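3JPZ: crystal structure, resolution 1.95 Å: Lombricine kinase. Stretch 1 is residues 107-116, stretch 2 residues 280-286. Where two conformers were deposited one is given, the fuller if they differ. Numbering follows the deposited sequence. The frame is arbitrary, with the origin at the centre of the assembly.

Stretch 1 (107-116) QFDEKYVKSC
Stretch 2 (280-286) ASVHVQL

Antiparallel strands need not be perfectly regular to pair well, and lombricine kinase offers a compact example in which an extra residue is absorbed within a short strand. Residues 113-116 form one strand and 280-285 the other, their N-to-C directions 161° apart and their axes approaching to 4.5 Å. Val 113 lies opposite Val 284 and Cys 116 opposite Val 282, each pair with CA atoms 4.2 Å apart. Two residues thus separate the paired positions on the first strand but only one on the second, so the extra residue must be accommodated as a bulge. Lys 114 does so with phi/psi of -90/-27, far from the extended values of Val 113 (-85/117), Ser 115 (-167/166) and Cys 116 (-144/142). The facing strand stays extended throughout, from Val 282 (-130/159) through His 283 (-98/124) and Val 284 (-135/132) to Gln 285 (-84/127).

Three backbone hydrogen bonds fix this register. Gln 285 N donates to Tyr 112 O at 2.9 Å, nearly straight at 168°; Lys 114 N donates to His 283 O at 2.7 Å; and His 283 N donates to Ser 115 O at 2.9 Å. His 283 therefore uses both its amide and its carbonyl, but on different residues, Ser 115 and Lys 114, so the bulge is tied to the facing strand through Lys 114 N and Ser 115 O. CA-H...O contacts supplement them, including Val 113 CA to His 283 O at 3.3 Å and Val 282 CA to Ser 115 O at 3.1 Å.

Before the strand, a turn brings the chain into place: Tyr 112 N and Val 113 N both donate to Asp 109 O at 3.0 Å. Lys 111 (m, t, m, m) folds back so that its NZ forms a salt bridge with Asp 109 OD1 at 3.0 Å, while Lys 114 (m, m, t, t) carries its NZ to Lys 111 O at 2.8 Å.

The valines and Cys 116 share one face of the sheet, where buried apolar surfaces meet. Val 113 (t) places CG1 3.7 Å from Val 282 CB and CG2 4.1 Å from Val 284 CG2; Val 282 is m and Val 284 p. Phe 108 (m, chi2 119°) points toward the second stretch, its CE1 3.4 Å from Val 282 CG1, and Cys 116 SG (chi1 -39°) lies 4.1 Å from that same methyl. On the other face, Ser 115 (p) sets OG 3.5 Å from CB of His 283 (m), a van der Waals contact.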

# COMPACT_ATOMS: atom_id res chain seq x y z
N GLN A 107 35.43 -16.54 18.60
CA GLN A 107 35.42 -15.61 19.73
C GLN A 107 36.35 -14.45 19.43
O GLN A 107 37.57 -14.61 19.44
CB GLN A 107 35.86 -16.29 21.02
CG GLN A 107 36.17 -15.30 22.15
CD GLN A 107 34.94 -14.53 22.64
OE1 GLN A 107 34.03 -15.10 23.25
NE2 GLN A 107 34.92 -13.22 22.39
N PHE A 108 35.77 -13.29 19.18
CA PHE A 108 36.56 -12.13 18.83
C PHE A 108 37.07 -11.43 20.06
O PHE A 108 36.51 -11.57 21.15
CB PHE A 108 35.74 -11.14 18.02
CG PHE A 108 35.19 -11.69 16.75
CD1 PHE A 108 33.83 -11.75 16.55
CD2 PHE A 108 36.04 -12.14 15.76
CE1 PHE A 108 33.32 -12.25 15.38
CE2 PHE A 108 35.53 -12.64 14.58
CZ PHE A 108 34.18 -12.69 14.39
N ASP A 109 38.14 -10.68 19.86
CA ASP A 109 38.67 -9.77 20.83
C ASP A 109 37.61 -8.71 21.06
O ASP A 109 37.22 -7.98 20.14
CB ASP A 109 39.97 -9.16 20.28
CG ASP A 109 40.67 -8.27 21.28
OD1 ASP A 109 39.99 -7.77 22.19
OD2 ASP A 109 41.90 -8.04 21.14
N GLU A 110 37.12 -8.63 22.29
CA GLU A 110 35.99 -7.77 22.57
C GLU A 110 36.38 -6.32 22.77
O GLU A 110 35.53 -5.48 22.97
CB GLU A 110 35.20 -8.31 23.76
CG GLU A 110 34.60 -9.66 23.45
CD GLU A 110 33.88 -10.31 24.61
OE1 GLU A 110 34.06 -9.85 25.76
OE2 GLU A 110 33.15 -11.28 24.36
N LYS A 111 37.67 -6.01 22.67
CA LYS A 111 38.10 -4.62 22.56
C LYS A 111 37.66 -4.06 21.21
O LYS A 111 37.52 -2.85 21.03
CB LYS A 111 39.62 -4.52 22.70
CG LYS A 111 40.13 -4.78 24.11
CD LYS A 111 41.63 -4.54 24.24
CE LYS A 111 42.44 -5.59 23.52
NZ LYS A 111 42.17 -6.94 24.06
N TYR A 112 37.45 -4.96 20.26
CA TYR A 112 37.08 -4.56 18.91
C TYR A 112 35.63 -4.93 18.60
O TYR A 112 34.83 -4.07 18.23
CB TYR A 112 38.06 -5.17 17.91
CG TYR A 112 39.48 -4.67 18.14
CD1 TYR A 112 40.36 -5.38 18.93
CD2 TYR A 112 39.91 -3.46 17.60
CE1 TYR A 112 41.65 -4.92 19.16
CE2 TYR A 112 41.20 -2.99 17.83
CZ TYR A 112 42.06 -3.72 18.61
OH TYR A 112 43.34 -3.26 18.83
N VAL A 113 35.26 -6.20 18.79
CA VAL A 113 33.89 -6.62 18.54
C VAL A 113 33.00 -6.38 19.75
O VAL A 113 33.20 -6.98 20.81
CB VAL A 113 33.80 -8.09 18.11
CG1 VAL A 113 32.35 -8.51 17.93
CG2 VAL A 113 34.57 -8.30 16.82
N LYS A 114 32.01 -5.50 19.57
CA LYS A 114 31.13 -5.05 20.64
C LYS A 114 29.90 -5.94 20.81
O LYS A 114 29.34 -6.03 21.89
CB LYS A 114 30.69 -3.61 20.38
CG LYS A 114 31.86 -2.66 20.13
CD LYS A 114 32.85 -2.72 21.28
CE LYS A 114 34.07 -1.84 21.04
NZ LYS A 114 35.06 -1.98 22.15
N SER A 115 29.49 -6.58 19.73
CA SER A 115 28.33 -7.47 19.78
C SER A 115 28.26 -8.30 18.51
O SER A 115 28.95 -8.03 17.54
CB SER A 115 27.03 -6.67 19.93
OG SER A 115 26.83 -5.80 18.83
N CYS A 116 27.43 -9.33 18.56
CA CYS A 116 27.21 -10.22 17.44
C CYS A 116 25.75 -10.62 17.43
O CYS A 116 25.15 -10.82 18.49
CB CYS A 116 28.06 -11.49 17.57
SG CYS A 116 29.72 -11.26 18.21
N ALA A 280 24.70 -12.92 9.49
CA ALA A 280 25.63 -12.96 10.62
C ALA A 280 26.37 -11.64 10.63
O ALA A 280 26.94 -11.21 9.61
CB ALA A 280 26.60 -14.12 10.47
N SER A 281 26.35 -10.97 11.77
CA SER A 281 26.95 -9.65 11.89
C SER A 281 27.68 -9.51 13.20
O SER A 281 27.42 -10.24 14.16
CB SER A 281 25.86 -8.58 11.79
OG SER A 281 24.89 -8.76 12.80
N VAL A 282 28.63 -8.58 13.23
CA VAL A 282 29.19 -8.10 14.47
C VAL A 282 29.13 -6.59 14.41
O VAL A 282 29.02 -6.01 13.33
CB VAL A 282 30.68 -8.46 14.65
CG1 VAL A 282 30.91 -9.94 14.53
CG2 VAL A 282 31.53 -7.67 13.65
N HIS A 283 29.19 -5.96 15.57
CA HIS A 283 29.54 -4.55 15.62
C HIS A 283 31.00 -4.53 15.95
O HIS A 283 31.41 -5.12 16.93
CB HIS A 283 28.73 -3.85 16.70
CG HIS A 283 27.35 -3.48 16.26
ND1 HIS A 283 26.55 -2.61 16.97
CD2 HIS A 283 26.63 -3.84 15.17
CE1 HIS A 283 25.40 -2.46 16.35
NE2 HIS A 283 25.42 -3.20 15.25
N VAL A 284 31.81 -3.89 15.11
CA VAL A 284 33.25 -3.90 15.35
C VAL A 284 33.86 -2.52 15.17
O VAL A 284 33.60 -1.82 14.18
CB VAL A 284 33.97 -4.94 14.45
CG1 VAL A 284 33.63 -4.72 12.99
CG2 VAL A 284 35.48 -4.90 14.68
N GLN A 285 34.68 -2.13 16.14
CA GLN A 285 35.32 -0.83 16.14
C GLN A 285 36.59 -0.84 15.30
O GLN A 285 37.48 -1.66 15.50
CB GLN A 285 35.64 -0.43 17.58
CG GLN A 285 35.98 1.04 17.75
CD GLN A 285 36.00 1.44 19.21
OE1 GLN A 285 35.47 2.49 19.58
NE2 GLN A 285 36.59 0.60 20.04
N LEU A 286 36.67 0.11 14.36
CA LEU A 286 37.77 0.19 13.43
C LEU A 286 38.23 1.63 13.27
O LEU A 286 38.03 2.24 12.23
CB LEU A 286 37.33 -0.34 12.07
CG LEU A 286 36.80 -1.78 12.05
CD1 LEU A 286 36.18 -2.10 10.70
CD2 LEU A 286 37.92 -2.75 12.38